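Local structure of toxin PAU_02230 (Photorhabdus asymbiotica subsp. asymbiotica ATCC 43949, 6HV6) at residues P196-P201 and E242-G247; V204-A209 and K217-L222; P287-L292 and Y308-G313; I66-Y71 and L185-L190. The protein is a bacterial toxin, containing an alpha+beta domain in which helices pack around a six-stranded antiparallel sheet. The protein carries 1 engineered substitution. One frame throughout, in Å; residues are numbered along the deposited sequence.

Interaction 1. Residues P196-P201 and E242-G247. Engineered in segment 196-201: Ala-199 (natural residue Cys). With EPE (4-(2-hydroxyethyl)-1-piperazine ethanesulfonic acid), chain H.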
loop_
_atom_site.group_PDB
_atom_site.type_symbol
_atom_site.label_atom_id
_atom_site.label_comp_id
_atom_site.label_asym_id
_atom_site.label_seq_id
_atom_site.Cartn_x
_atom_site.Cartn_y
_atom_site.Cartn_z
ATOM N N PRO A 196 -2.236 -8.434 0.911
ATOM C CA PRO A 196 -1.504 -8.246 -0.346
ATOM C C PRO A 196 -1.964 -7.008 -1.110
ATOM O O PRO A 196 -3.093 -6.528 -0.980
ATOM C CB PRO A 196 -1.812 -9.527 -1.124
ATOM C CG PRO A 196 -2.037 -10.564 -0.039
ATOM C CD PRO A 196 -2.738 -9.814 1.063
ATOM N N SER A 197 -1.053 -6.496 -1.930
ATOM C CA SER A 197 -1.314 -5.292 -2.702
ATOM C C SER A 197 -2.579 -5.416 -3.546
ATOM O O SER A 197 -2.834 -6.447 -4.169
ATOM C CB SER A 197 -0.128 -5.007 -3.614
ATOM O OG SER A 197 -0.440 -3.878 -4.411
ATOM N N GLU A 198 -3.360 -4.350 -3.599
ATOM C CA GLU A 198 -4.498 -4.298 -4.507
ATOM C C GLU A 198 -4.331 -3.161 -5.510
ATOM O O GLU A 198 -5.292 -2.522 -5.913
ATOM C CB GLU A 198 -5.814 -4.167 -3.741
ATOM C CG GLU A 198 -6.151 -5.379 -2.883
ATOM C CD GLU A 198 -6.362 -6.641 -3.701
ATOM O OE1 GLU A 198 -6.600 -6.516 -4.925
ATOM O OE2 GLU A 198 -6.277 -7.753 -3.122
ATOM N N ALA A 199 -3.095 -2.927 -5.945
ATOM C CA ALA A 199 -2.798 -1.754 -6.759
ATOM C C ALA A 199 -3.493 -1.805 -8.118
ATOM O O ALA A 199 -3.886 -0.761 -8.645
ATOM C CB ALA A 199 -1.278 -1.620 -6.930
ATOM N N LEU A 200 -3.647 -2.994 -8.715
ATOM C CA LEU A 200 -4.324 -3.080 -10.007
ATOM C C LEU A 200 -5.781 -2.624 -9.921
ATOM O O LEU A 200 -6.162 -1.699 -10.654
ATOM C CB LEU A 200 -4.188 -4.497 -10.585
ATOM C CG LEU A 200 -5.037 -4.816 -11.829
ATOM C CD1 LEU A 200 -4.694 -3.904 -13.006
ATOM C CD2 LEU A 200 -4.887 -6.287 -12.242
ATOM N N PRO A 201 -6.624 -3.205 -9.060
ATOM C CA PRO A 201 -8.011 -2.716 -9.006
ATOM C C PRO A 201 -8.114 -1.307 -8.458
ATOM O O PRO A 201 -9.024 -0.575 -8.860
ATOM C CB PRO A 201 -8.716 -3.731 -8.092
ATOM C CG PRO A 201 -7.597 -4.296 -7.236
ATOM C CD PRO A 201 -6.415 -4.360 -8.170
ATOM N N GLU A 242 -12.252 -8.649 -6.078
ATOM C CA GLU A 242 -12.985 -9.225 -7.194
ATOM C C GLU A 242 -12.603 -8.559 -8.507
ATOM O O GLU A 242 -12.431 -9.238 -9.527
ATOM C CB GLU A 242 -14.488 -9.106 -6.947
ATOM C CG GLU A 242 -15.335 -9.699 -8.057
ATOM C CD GLU A 242 -15.208 -11.209 -8.158
ATOM O OE1 GLU A 242 -14.683 -11.829 -7.205
ATOM O OE2 GLU A 242 -15.639 -11.768 -9.194
ATOM N N LEU A 243 -12.484 -7.229 -8.506
ATOM C CA LEU A 243 -12.016 -6.527 -9.697
ATOM C C LEU A 243 -10.616 -6.991 -10.085
ATOM O O LEU A 243 -10.278 -7.051 -11.278
ATOM C CB LEU A 243 -12.049 -5.017 -9.440
ATOM C CG LEU A 243 -11.616 -4.055 -10.548
ATOM C CD1 LEU A 243 -12.382 -4.306 -11.861
ATOM C CD2 LEU A 243 -11.822 -2.637 -10.073
ATOM N N HIS A 244 -9.807 -7.365 -9.089
ATOM C CA HIS A 244 -8.447 -7.840 -9.346
ATOM C C HIS A 244 -8.437 -9.109 -10.196
ATOM O O HIS A 244 -7.532 -9.308 -11.018
ATOM C CB HIS A 244 -7.741 -8.088 -8.013
ATOM C CG HIS A 244 -6.249 -8.016 -8.092
ATOM N ND1 HIS A 244 -5.472 -7.602 -7.032
ATOM C CD2 HIS A 244 -5.388 -8.322 -9.093
ATOM C CE1 HIS A 244 -4.198 -7.641 -7.381
ATOM N NE2 HIS A 244 -4.120 -8.070 -8.627
ATOM N N ALA A 245 -9.420 -9.983 -10.016
ATOM C CA ALA A 245 -9.294 -11.353 -10.497
ATOM C C ALA A 245 -9.978 -11.562 -11.844
ATOM O O ALA A 245 -10.651 -10.680 -12.380
ATOM C CB ALA A 245 -9.862 -12.332 -9.463
ATOM N N ASN A 246 -9.763 -12.764 -12.397
ATOM C CA ASN A 246 -10.494 -13.286 -13.559
ATOM C C ASN A 246 -10.399 -12.375 -14.779
ATOM O O ASN A 246 -11.281 -12.385 -15.641
ATOM C CB ASN A 246 -11.965 -13.546 -13.217
ATOM C CG ASN A 246 -12.137 -14.616 -12.160
ATOM O OD1 ASN A 246 -11.322 -15.531 -12.052
ATOM N ND2 ASN A 246 -13.207 -14.507 -11.374
ATOM N N GLY A 247 -9.342 -11.578 -14.870
ATOM C CA GLY A 247 -9.282 -10.590 -15.927
ATOM C C GLY A 247 -10.426 -9.602 -15.921
ATOM O O GLY A 247 -10.642 -8.922 -16.929
HETATM N N1 EPE H . 1.337 -8.225 -6.709
HETATM C C9 EPE H . 0.029 -7.631 -7.026
HETATM C C10 EPE H . 0.294 -6.229 -7.564
HETATM S S EPE H . -0.882 -5.617 -8.738
HETATM O O1S EPE H . -2.094 -5.243 -7.913
HETATM O O2S EPE H . -1.181 -6.696 -9.651
HETATM O O3S EPE H . -0.288 -4.456 -9.358
#

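Interaction 2. Residues V204-A209 and K217-L222. With EDO (1,2-ethanediol), chain F.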
loop_
_atom_site.group_PDB
_atom_site.type_symbol
_atom_site.label_atom_id
_atom_site.label_comp_id
_atom_site.label_asym_id
_atom_site.label_seq_id
_atom_site.Cartn_x
_atom_site.Cartn_y
_atom_site.Cartn_z
ATOM N N VAL A 204 -7.489 0.918 -11.529
ATOM C CA VAL A 204 -8.625 0.878 -12.453
ATOM C C VAL A 204 -9.817 1.625 -11.874
ATOM O O VAL A 204 -10.475 2.405 -12.575
ATOM C CB VAL A 204 -8.992 -0.580 -12.788
ATOM C CG1 VAL A 204 -10.318 -0.640 -13.542
ATOM C CG2 VAL A 204 -7.886 -1.229 -13.600
ATOM N N LEU A 205 -10.116 1.406 -10.586
ATOM C CA LEU A 205 -11.263 2.068 -9.968
ATOM C C LEU A 205 -11.045 3.576 -9.865
ATOM O O LEU A 205 -11.970 4.365 -10.097
ATOM C CB LEU A 205 -11.522 1.461 -8.577
ATOM C CG LEU A 205 -12.824 1.840 -7.863
ATOM C CD1 LEU A 205 -14.022 1.314 -8.640
ATOM C CD2 LEU A 205 -12.840 1.321 -6.408
ATOM N N MET A 206 -9.832 3.995 -9.508
ATOM C CA MET A 206 -9.530 5.422 -9.419
ATOM C C MET A 206 -9.542 6.096 -10.793
ATOM O O MET A 206 -9.846 7.294 -10.899
ATOM C CB MET A 206 -8.171 5.621 -8.731
ATOM C CG MET A 206 -7.813 7.089 -8.458
ATOM S SD MET A 206 -9.002 7.903 -7.392
ATOM C CE MET A 206 -8.537 7.217 -5.786
ATOM N N GLY A 207 -9.196 5.360 -11.848
ATOM C CA GLY A 207 -9.325 5.916 -13.185
ATOM C C GLY A 207 -10.753 6.332 -13.482
ATOM O O GLY A 207 -10.996 7.414 -14.020
ATOM N N TRP A 208 -11.723 5.495 -13.103
ATOM C CA TRP A 208 -13.115 5.902 -13.286
ATOM C C TRP A 208 -13.491 7.035 -12.337
ATOM O O TRP A 208 -14.192 7.982 -12.731
ATOM C CB TRP A 208 -14.059 4.721 -13.085
ATOM C CG TRP A 208 -15.476 5.186 -13.128
ATOM C CD1 TRP A 208 -16.399 5.099 -12.129
ATOM C CD2 TRP A 208 -16.115 5.876 -14.213
ATOM N NE1 TRP A 208 -17.582 5.671 -12.533
ATOM C CE2 TRP A 208 -17.435 6.155 -13.807
ATOM C CE3 TRP A 208 -15.702 6.277 -15.490
ATOM C CZ2 TRP A 208 -18.344 6.816 -14.630
ATOM C CZ3 TRP A 208 -16.618 6.934 -16.315
ATOM C CH2 TRP A 208 -17.916 7.195 -15.877
ATOM N N ALA A 209 -13.053 6.943 -11.077
ATOM C CA ALA A 209 -13.291 8.021 -10.121
ATOM C C ALA A 209 -12.796 9.352 -10.663
ATOM O O ALA A 209 -13.486 10.373 -10.565
ATOM C CB ALA A 209 -12.590 7.710 -8.793
ATOM N N LYS A 217 -13.911 11.437 -3.082
ATOM C CA LYS A 217 -14.731 10.462 -2.375
ATOM C C LYS A 217 -14.035 9.104 -2.293
ATOM O O LYS A 217 -13.961 8.495 -1.221
ATOM C CB LYS A 217 -16.083 10.336 -3.077
ATOM C CG LYS A 217 -16.983 9.238 -2.525
ATOM C CD LYS A 217 -18.199 9.084 -3.426
ATOM C CE LYS A 217 -19.503 9.161 -2.645
ATOM N NZ LYS A 217 -19.637 8.034 -1.680
ATOM N N LEU A 218 -13.520 8.610 -3.417
ATOM C CA LEU A 218 -12.876 7.298 -3.396
ATOM C C LEU A 218 -11.612 7.302 -2.535
ATOM O O LEU A 218 -11.330 6.317 -1.845
ATOM C CB LEU A 218 -12.554 6.831 -4.811
ATOM C CG LEU A 218 -11.843 5.470 -4.810
ATOM C CD1 LEU A 218 -12.729 4.388 -4.142
ATOM C CD2 LEU A 218 -11.437 5.065 -6.209
ATOM N N SER A 219 -10.829 8.392 -2.575
ATOM C CA SER A 219 -9.665 8.508 -1.695
ATOM C C SER A 219 -10.050 8.356 -0.231
ATOM O O SER A 219 -9.355 7.675 0.533
ATOM C CB SER A 219 -8.965 9.857 -1.895
ATOM O OG SER A 219 -8.187 9.849 -3.066
ATOM N N LYS A 220 -11.139 9.009 0.185
ATOM C CA LYS A 220 -11.590 8.888 1.573
ATOM C C LYS A 220 -12.082 7.481 1.879
ATOM O O LYS A 220 -11.828 6.948 2.965
ATOM C CB LYS A 220 -12.704 9.897 1.855
ATOM C CG LYS A 220 -12.211 11.303 2.130
ATOM C CD LYS A 220 -13.368 12.210 2.534
ATOM C CE LYS A 220 -13.679 13.258 1.466
ATOM N NZ LYS A 220 -12.556 14.211 1.262
ATOM N N MET A 221 -12.838 6.890 0.952
ATOM C CA MET A 221 -13.322 5.532 1.165
ATOM C C MET A 221 -12.172 4.550 1.283
ATOM O O MET A 221 -12.191 3.667 2.152
ATOM C CB MET A 221 -14.257 5.127 0.032
ATOM C CG MET A 221 -15.531 5.920 0.008
ATOM S SD MET A 221 -16.452 5.576 -1.486
ATOM C CE MET A 221 -16.634 3.794 -1.344
ATOM N N LEU A 222 -11.157 4.672 0.421
ATOM C CA LEU A 222 -10.002 3.782 0.505
ATOM C C LEU A 222 -9.304 3.925 1.853
ATOM O O LEU A 222 -9.046 2.936 2.543
ATOM C CB LEU A 222 -9.012 4.077 -0.632
ATOM C CG LEU A 222 -9.446 3.602 -2.020
ATOM C CD1 LEU A 222 -8.557 4.183 -3.115
ATOM C CD2 LEU A 222 -9.449 2.078 -2.069
HETATM C C1 EDO F . -13.931 14.163 -6.455
HETATM O O1 EDO F . -13.219 15.383 -6.673
HETATM C C2 EDO F . -15.051 14.347 -5.434
HETATM O O2 EDO F . -15.484 13.071 -4.937
#

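Interaction 3. Residues P287-L292 and Y308-G313. With EDO (1,2-ethanediol), chain G.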
loop_
_atom_site.group_PDB
_atom_site.type_symbol
_atom_site.label_atom_id
_atom_site.label_comp_id
_atom_site.label_asym_id
_atom_site.label_seq_id
_atom_site.Cartn_x
_atom_site.Cartn_y
_atom_site.Cartn_z
ATOM N N PRO A 287 6.997 -3.673 -12.319
ATOM C CA PRO A 287 7.252 -4.934 -11.608
ATOM C C PRO A 287 6.400 -5.092 -10.358
ATOM O O PRO A 287 6.569 -4.352 -9.384
ATOM C CB PRO A 287 8.745 -4.842 -11.268
ATOM C CG PRO A 287 9.323 -4.062 -12.411
ATOM C CD PRO A 287 8.259 -3.021 -12.730
ATOM N N LYS A 288 5.460 -6.042 -10.399
ATOM C CA LYS A 288 4.572 -6.351 -9.265
ATOM C C LYS A 288 3.845 -5.118 -8.739
ATOM O O LYS A 288 3.576 -4.996 -7.541
ATOM C CB LYS A 288 5.351 -7.033 -8.137
ATOM C CG LYS A 288 5.927 -8.381 -8.540
ATOM C CD LYS A 288 6.855 -8.935 -7.476
ATOM C CE LYS A 288 7.343 -10.326 -7.856
ATOM N NZ LYS A 288 6.209 -11.294 -7.982
ATOM N N HIS A 289 3.488 -4.207 -9.642
ATOM C CA HIS A 289 2.837 -2.975 -9.222
ATOM C C HIS A 289 2.009 -2.429 -10.371
ATOM O O HIS A 289 2.298 -2.686 -11.541
ATOM C CB HIS A 289 3.865 -1.927 -8.759
ATOM C CG HIS A 289 3.267 -0.788 -7.986
ATOM N ND1 HIS A 289 2.205 -0.952 -7.117
ATOM C CD2 HIS A 289 3.605 0.523 -7.925
ATOM C CE1 HIS A 289 1.896 0.218 -6.578
ATOM N NE2 HIS A 289 2.736 1.127 -7.046
ATOM N N THR A 290 0.970 -1.679 -10.024
ATOM C CA THR A 290 0.154 -0.995 -11.011
ATOM C C THR A 290 -0.056 0.430 -10.539
ATOM O O THR A 290 -0.245 0.673 -9.345
ATOM C CB THR A 290 -1.204 -1.680 -11.208
ATOM O OG1 THR A 290 -1.011 -3.055 -11.536
ATOM C CG2 THR A 290 -2.018 -0.981 -12.323
ATOM N N MET A 291 -0.013 1.370 -11.474
ATOM C CA MET A 291 -0.237 2.762 -11.137
ATOM C C MET A 291 -1.123 3.354 -12.231
ATOM O O MET A 291 -1.597 2.650 -13.126
ATOM C CB MET A 291 1.102 3.493 -10.978
ATOM C CG MET A 291 1.970 2.988 -9.794
ATOM S SD MET A 291 3.693 3.439 -10.044
ATOM C CE MET A 291 4.147 2.253 -11.304
ATOM N N LEU A 292 -1.327 4.661 -12.181
ATOM C CA LEU A 292 -2.292 5.275 -13.076
ATOM C C LEU A 292 -1.870 6.707 -13.343
ATOM O O LEU A 292 -1.433 7.405 -12.421
ATOM C CB LEU A 292 -3.693 5.242 -12.446
ATOM C CG LEU A 292 -4.788 5.996 -13.192
ATOM C CD1 LEU A 292 -5.293 5.120 -14.312
ATOM C CD2 LEU A 292 -5.900 6.370 -12.205
ATOM N N TYR A 308 -1.445 8.734 -9.952
ATOM C CA TYR A 308 -1.934 7.965 -8.807
ATOM C C TYR A 308 -1.020 6.763 -8.604
ATOM O O TYR A 308 -0.982 5.859 -9.449
ATOM C CB TYR A 308 -3.375 7.499 -9.014
ATOM C CG TYR A 308 -3.898 6.535 -7.942
ATOM C CD1 TYR A 308 -3.596 6.718 -6.600
ATOM C CD2 TYR A 308 -4.699 5.457 -8.278
ATOM C CE1 TYR A 308 -4.085 5.863 -5.619
ATOM C CE2 TYR A 308 -5.184 4.589 -7.295
ATOM C CZ TYR A 308 -4.870 4.803 -5.985
ATOM O OH TYR A 308 -5.347 3.947 -5.028
ATOM N N ASP A 309 -0.266 6.767 -7.502
ATOM C CA ASP A 309 0.469 5.580 -7.071
ATOM C C ASP A 309 -0.251 4.992 -5.872
ATOM O O ASP A 309 -0.215 5.591 -4.784
ATOM C CB ASP A 309 1.914 5.914 -6.708
ATOM C CG ASP A 309 2.738 4.681 -6.325
ATOM O OD1 ASP A 309 2.177 3.590 -6.135
ATOM O OD2 ASP A 309 3.976 4.811 -6.236
ATOM N N PRO A 310 -0.914 3.841 -6.023
ATOM C CA PRO A 310 -1.612 3.218 -4.881
ATOM C C PRO A 310 -0.781 3.075 -3.622
ATOM O O PRO A 310 -1.357 3.032 -2.532
ATOM C CB PRO A 310 -2.002 1.847 -5.443
ATOM C CG PRO A 310 -2.281 2.139 -6.901
ATOM C CD PRO A 310 -1.174 3.118 -7.284
ATOM N N ASN A 311 0.554 2.993 -3.734
ATOM C CA ASN A 311 1.384 2.899 -2.535
ATOM C C ASN A 311 1.408 4.198 -1.744
ATOM O O ASN A 311 1.723 4.170 -0.550
ATOM C CB ASN A 311 2.823 2.509 -2.902
ATOM C CG ASN A 311 2.981 1.026 -3.133
ATOM O OD1 ASN A 311 2.206 0.228 -2.618
ATOM N ND2 ASN A 311 3.988 0.645 -3.916
ATOM N N TYR A 312 1.074 5.327 -2.378
ATOM C CA TYR A 312 1.218 6.633 -1.738
ATOM C C TYR A 312 -0.036 7.498 -1.815
ATOM O O TYR A 312 -0.519 7.988 -0.788
ATOM C CB TYR A 312 2.380 7.389 -2.368
ATOM C CG TYR A 312 3.711 6.734 -2.159
ATOM C CD1 TYR A 312 4.395 6.876 -0.956
ATOM C CD2 TYR A 312 4.298 5.974 -3.171
ATOM C CE1 TYR A 312 5.622 6.285 -0.770
ATOM C CE2 TYR A 312 5.527 5.380 -2.988
ATOM C CZ TYR A 312 6.183 5.537 -1.784
ATOM O OH TYR A 312 7.421 4.961 -1.592
ATOM N N GLY A 313 -0.558 7.708 -3.008
ATOM C CA GLY A 313 -1.665 8.632 -3.185
ATOM C C GLY A 313 -1.621 9.259 -4.572
ATOM O O GLY A 313 -1.078 8.672 -5.508
HETATM C C1 EDO G . 5.496 -2.780 -5.288
HETATM O O1 EDO G . 4.619 -2.283 -4.272
HETATM C C2 EDO G . 6.707 -1.865 -5.397
HETATM O O2 EDO G . 7.421 -1.885 -4.156
#

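Interaction 4. Residues I66-Y71 and L185-L190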
loop_
_atom_site.group_PDB
_atom_site.type_symbol
_atom_site.label_atom_id
_atom_site.label_comp_id
_atom_site.label_asym_id
_atom_site.label_seq_id
_atom_site.Cartn_x
_atom_site.Cartn_y
_atom_site.Cartn_z
ATOM N N ILE A 66 1.867 12.459 12.804
ATOM C CA ILE A 66 1.620 12.668 11.383
ATOM C C ILE A 66 0.170 12.323 11.091
ATOM O O ILE A 66 -0.307 11.248 11.475
ATOM C CB ILE A 66 2.570 11.833 10.505
ATOM C CG1 ILE A 66 4.017 12.290 10.735
ATOM C CG2 ILE A 66 2.178 11.954 9.029
ATOM C CD1 ILE A 66 5.056 11.330 10.221
ATOM N N THR A 67 -0.528 13.235 10.419
ATOM C CA THR A 67 -1.917 13.046 10.021
ATOM C C THR A 67 -1.979 12.744 8.531
ATOM O O THR A 67 -1.498 13.538 7.713
ATOM C CB THR A 67 -2.746 14.282 10.358
ATOM O OG1 THR A 67 -2.747 14.463 11.777
ATOM C CG2 THR A 67 -4.170 14.111 9.882
ATOM N N ILE A 68 -2.553 11.593 8.186
ATOM C CA ILE A 68 -2.729 11.163 6.800
ATOM C C ILE A 68 -4.231 11.089 6.544
ATOM O O ILE A 68 -4.898 10.140 6.979
ATOM C CB ILE A 68 -2.070 9.810 6.514
ATOM C CG1 ILE A 68 -0.575 9.845 6.828
ATOM C CG2 ILE A 68 -2.307 9.425 5.062
ATOM C CD1 ILE A 68 0.216 10.681 5.870
ATOM N N SER A 69 -4.763 12.083 5.835
ATOM C CA SER A 69 -6.161 12.098 5.393
ATOM C C SER A 69 -7.125 11.877 6.555
ATOM O O SER A 69 -8.059 11.078 6.488
ATOM C CB SER A 69 -6.384 11.079 4.278
ATOM O OG SER A 69 -5.654 11.468 3.115
ATOM N N GLY A 70 -6.891 12.613 7.635
ATOM C CA GLY A 70 -7.754 12.576 8.791
ATOM C C GLY A 70 -7.338 11.605 9.875
ATOM O O GLY A 70 -7.865 11.690 10.990
ATOM N N TYR A 71 -6.406 10.698 9.595
ATOM C CA TYR A 71 -5.965 9.706 10.568
ATOM C C TYR A 71 -4.633 10.123 11.172
ATOM O O TYR A 71 -3.680 10.408 10.442
ATOM C CB TYR A 71 -5.841 8.324 9.927
ATOM C CG TYR A 71 -7.183 7.751 9.530
ATOM C CD1 TYR A 71 -7.935 7.011 10.433
ATOM C CD2 TYR A 71 -7.710 7.980 8.270
ATOM C CE1 TYR A 71 -9.164 6.492 10.082
ATOM C CE2 TYR A 71 -8.945 7.465 7.909
ATOM C CZ TYR A 71 -9.665 6.719 8.821
ATOM O OH TYR A 71 -10.896 6.205 8.478
ATOM N N LEU A 185 -2.954 11.959 -0.003
ATOM C CA LEU A 185 -2.250 10.763 0.435
ATOM C C LEU A 185 -3.242 9.656 0.800
ATOM O O LEU A 185 -4.155 9.872 1.605
ATOM C CB LEU A 185 -1.363 11.089 1.631
ATOM C CG LEU A 185 -0.229 12.065 1.305
ATOM C CD1 LEU A 185 0.644 12.248 2.521
ATOM C CD2 LEU A 185 0.592 11.550 0.127
ATOM N N THR A 186 -3.046 8.466 0.218
ATOM C CA THR A 186 -3.829 7.273 0.574
ATOM C C THR A 186 -2.927 6.048 0.434
ATOM O O THR A 186 -3.082 5.240 -0.484
ATOM C CB THR A 186 -5.071 7.126 -0.312
ATOM O OG1 THR A 186 -4.670 7.066 -1.686
ATOM C CG2 THR A 186 -6.047 8.263 -0.123
ATOM N N PRO A 187 -1.940 5.907 1.321
ATOM C CA PRO A 187 -0.959 4.815 1.177
ATOM C C PRO A 187 -1.622 3.477 1.461
ATOM O O PRO A 187 -2.149 3.260 2.556
ATOM C CB PRO A 187 0.108 5.150 2.237
ATOM C CG PRO A 187 -0.175 6.552 2.679
ATOM C CD PRO A 187 -1.640 6.785 2.463
ATOM N N GLN A 188 -1.595 2.562 0.483
ATOM C CA GLN A 188 -2.407 1.348 0.664
ATOM C C GLN A 188 -1.856 0.467 1.779
ATOM O O GLN A 188 -2.621 -0.278 2.408
ATOM C CB GLN A 188 -2.531 0.542 -0.634
ATOM C CG GLN A 188 -1.215 -0.030 -1.144
ATOM C CD GLN A 188 -1.388 -1.067 -2.254
ATOM O OE1 GLN A 188 -2.491 -1.567 -2.492
ATOM N NE2 GLN A 188 -0.289 -1.410 -2.921
ATOM N N ASN A 189 -0.550 0.544 2.062
ATOM C CA ASN A 189 -0.014 -0.248 3.172
ATOM C C ASN A 189 -0.607 0.164 4.507
ATOM O O ASN A 189 -0.655 -0.651 5.440
ATOM C CB ASN A 189 1.509 -0.150 3.196
ATOM C CG ASN A 189 2.132 -0.978 2.108
ATOM O OD1 ASN A 189 1.466 -1.851 1.539
ATOM N ND2 ASN A 189 3.400 -0.728 1.805
ATOM N N LEU A 190 -1.074 1.400 4.618
ATOM C CA LEU A 190 -1.761 1.800 5.835
ATOM C C LEU A 190 -3.124 1.128 5.937
ATOM O O LEU A 190 -3.450 0.522 6.958
ATOM C CB LEU A 190 -1.916 3.319 5.871
ATOM C CG LEU A 190 -0.665 4.105 6.270
ATOM C CD1 LEU A 190 -0.992 5.584 6.346
ATOM C CD2 LEU A 190 -0.162 3.596 7.604
#

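Interaction 1. Residues P196-P201 and E242-G247
Glu-198 turns CG opposite its carbonyl carbon (chi1 -65°) and bends again at chi2 (-63°), which carries its carboxylate to the ring of His-244. The result is a His-carboxylate hydrogen bond between the N-cap residue of helix 199-211 and His-244. ND1 of His-244 donates to OE1 of Glu-198 over 2.6 Å and nearly straight (164°). OE1 lies close to the ring plane, ND1 stands above the carboxylate plane, and the two flat groups are almost perpendicular. The bond holds one edge of the ring; Pro-201 holds a face, with CD making a CH-pi contact 3.8 Å from the centroid of the His-244 ring. CB of Leu-200 lies over that same face, likewise toward the rim, and its CD2 is 3.8 Å from CD2 of His-244. Beyond the ring, CB of Pro-201 packs on CG of Leu-243 at 3.8 Å. The bend before the helix is an ST turn: N of the engineered Ala-199 (Cys in the natural sequence) donates to OG of Ser-197 at 3.2 Å. Gln-188 braces it, with NE2 bonded to Ser-197 OG and OE1 to Glu-198 N. EPE, probably from the crystallisation liquor, sets its sulfonate at the helix start, where N of Leu-200 donates to its O1S over 2.8 Å. A weak bond from NE2 of His-244 reaches O2S of EPE at 3.4 Å.

Interaction 2. Residues V204-A209 and K217-L222
Helices 199-211 and 215-224 form a helical hairpin, and Leu-218 is the residue on which its two arms meet. The segments 204-209 and 217-222 run roughly antiparallel, their axes inclined at 146° and 10.4 Å apart at closest approach. Leu-218 points toward the partner helix and inserts its CD2 methyl among Leu-205, Met-206 and Ala-209. Its other methyl, CD1, meets CD2 of Leu-205 at 3.8 Å. CB of Ala-209 lies 3.9 Å from Leu-218 CD2, where the two backbones are nearest, CA of Ala-209 and CA of Leu-218 being 6.8 Å apart. Met-206 starts out alongside the partner helix rather than at it; bends at chi2 (60°) and chi3 (76°) fold its thioether round until CE rests 3.6 Å from CD2 of Leu-218. The same CE methyl comes within 4.0 Å of CD1 of Leu-222 and also makes a van der Waals touch with OG of Ser-219; the hydroxyl itself is hydrogen-bonded to the backbone O of Asp-215. No hydrogen bond links the two segments, which meet through apolar side-chain packing. At the margin, N of Lys-217 donates to O2 of an EDO molecule over 2.9 Å. Around the hairpin, helix 361-365 packs on Leu-205, helix 235-244 lays Leu-236 against Leu-205 and Leu-222, and Met-314 of strand 313-317 touches Met-206 and Ser-219.

Interaction 3. Residues P287-L292 and Y308-G313
Leu-292 and Tyr-308 form an antiparallel hydrogen-bonded pair in the hairpin of strands 289-296 and 304-309: N of Tyr-308 donates to O of Leu-292 over 2.8 Å, and N of Leu-292 returns a bond to O of Tyr-308 at 3.0 Å. The chain then folds back on itself, and Tyr-312 and Gly-313 both face Asp-309 in a classic beta bulge. At this bend His-289, its CG anti to the backbone N (chi1 -165°), presents an edge to the aspartate, and NE2 donates to OD1 of Asp-309 over 2.7 Å on the syn side, though 33° out of the carboxylate plane. From the opposite face of that plane N of Asn-311 reaches OD1 of Asp-309 at 3.0 Å, closing an Asx turn, so two donors grip one oxygen. The amide of Asn-311 lies nearly parallel to the imidazole, ND2 3.2 Å above the His-289 ring plane, toward its rim, without a hydrogen bond to the ring; ND2 also donates to an EDO oxygen. CG of Met-291 packs 4.0 Å from CD of Pro-310. Tyr-334 of helix 320-334 bonds Asp-309 OD2 and Asn-311 ND2, strand 280-286 flanks Met-291 and Leu-292, and helix 199-211 lies against Tyr-308 and Pro-310.

Interaction 4. Residues I66-Y71 and L185-L190
Ser-69 and Leu-185 make the polar half of this contact: OG of Ser-69 donates to the backbone O of Leu-185 over 2.7 Å, lying in the carbonyl plane with a C=O...OG angle of 153°. Ile-68 makes the apolar half with two separate methyls. CD1, at the end of its longer branch, meets CD1 of Leu-185 at 3.7 Å. The branch methyl CG2 instead nestles against the proline, 3.8 Å from CD of Pro-187, and lies 3.9 Å from CB of Leu-185. More loosely, CG2 of Ile-68 faces CD1 of Leu-190 at 4.3 Å. The two methyls reach different atoms because CG2 is anti to the backbone N while CG1 folds back beside that N (chi1 -58°). What positions Ile-68 and Ser-69 is a type I' turn from Ile-68 to Tyr-71, closed by N of Ile-68 on O of Tyr-71 at 2.8 Å and by the return bond from Tyr-71 N; it joins the two strands of the small hairpin 65-68 and 71-74. Across from it, Pro-187 sits at the N-cap position of helix 188-191, and Leu-190 N bonds back to its carbonyl. Helix 144-176 touches Ile-68 and Pro-187, and Met-223 of helix 215-224 reaches Ile-68 and Leu-190. The hairpin is thus docked mainly by hydrophobic packing, while one hydroxyl-carbonyl bond at the exposed turn ties Ser-69 to the main chain of Leu-185.

In the fold
Interactions 2, 3 and 4 are largely buried; interaction 1 is only partly so, and its histidine is partly exposed. Helix 199-211 serves interactions 1 and 2, and their apolar sides touch through Leu-243 and Val-204. Chemistry divides them differently: interaction 2 is apolar packing with no hydrogen bond between its segments, interaction 4 adds one hydroxyl bond, and interactions 1 and 3 each pair a histidine with a carboxylate. Those two histidine sites adjoin through the engineered Ala-199, whose CB packs on His-289. Interaction 2 backs interaction 3, with Met-206 lying on Tyr-308. Gln-188, within 185-190, joins three contacts, its side chain bonding Ser-197, Glu-198 N and Asn-311.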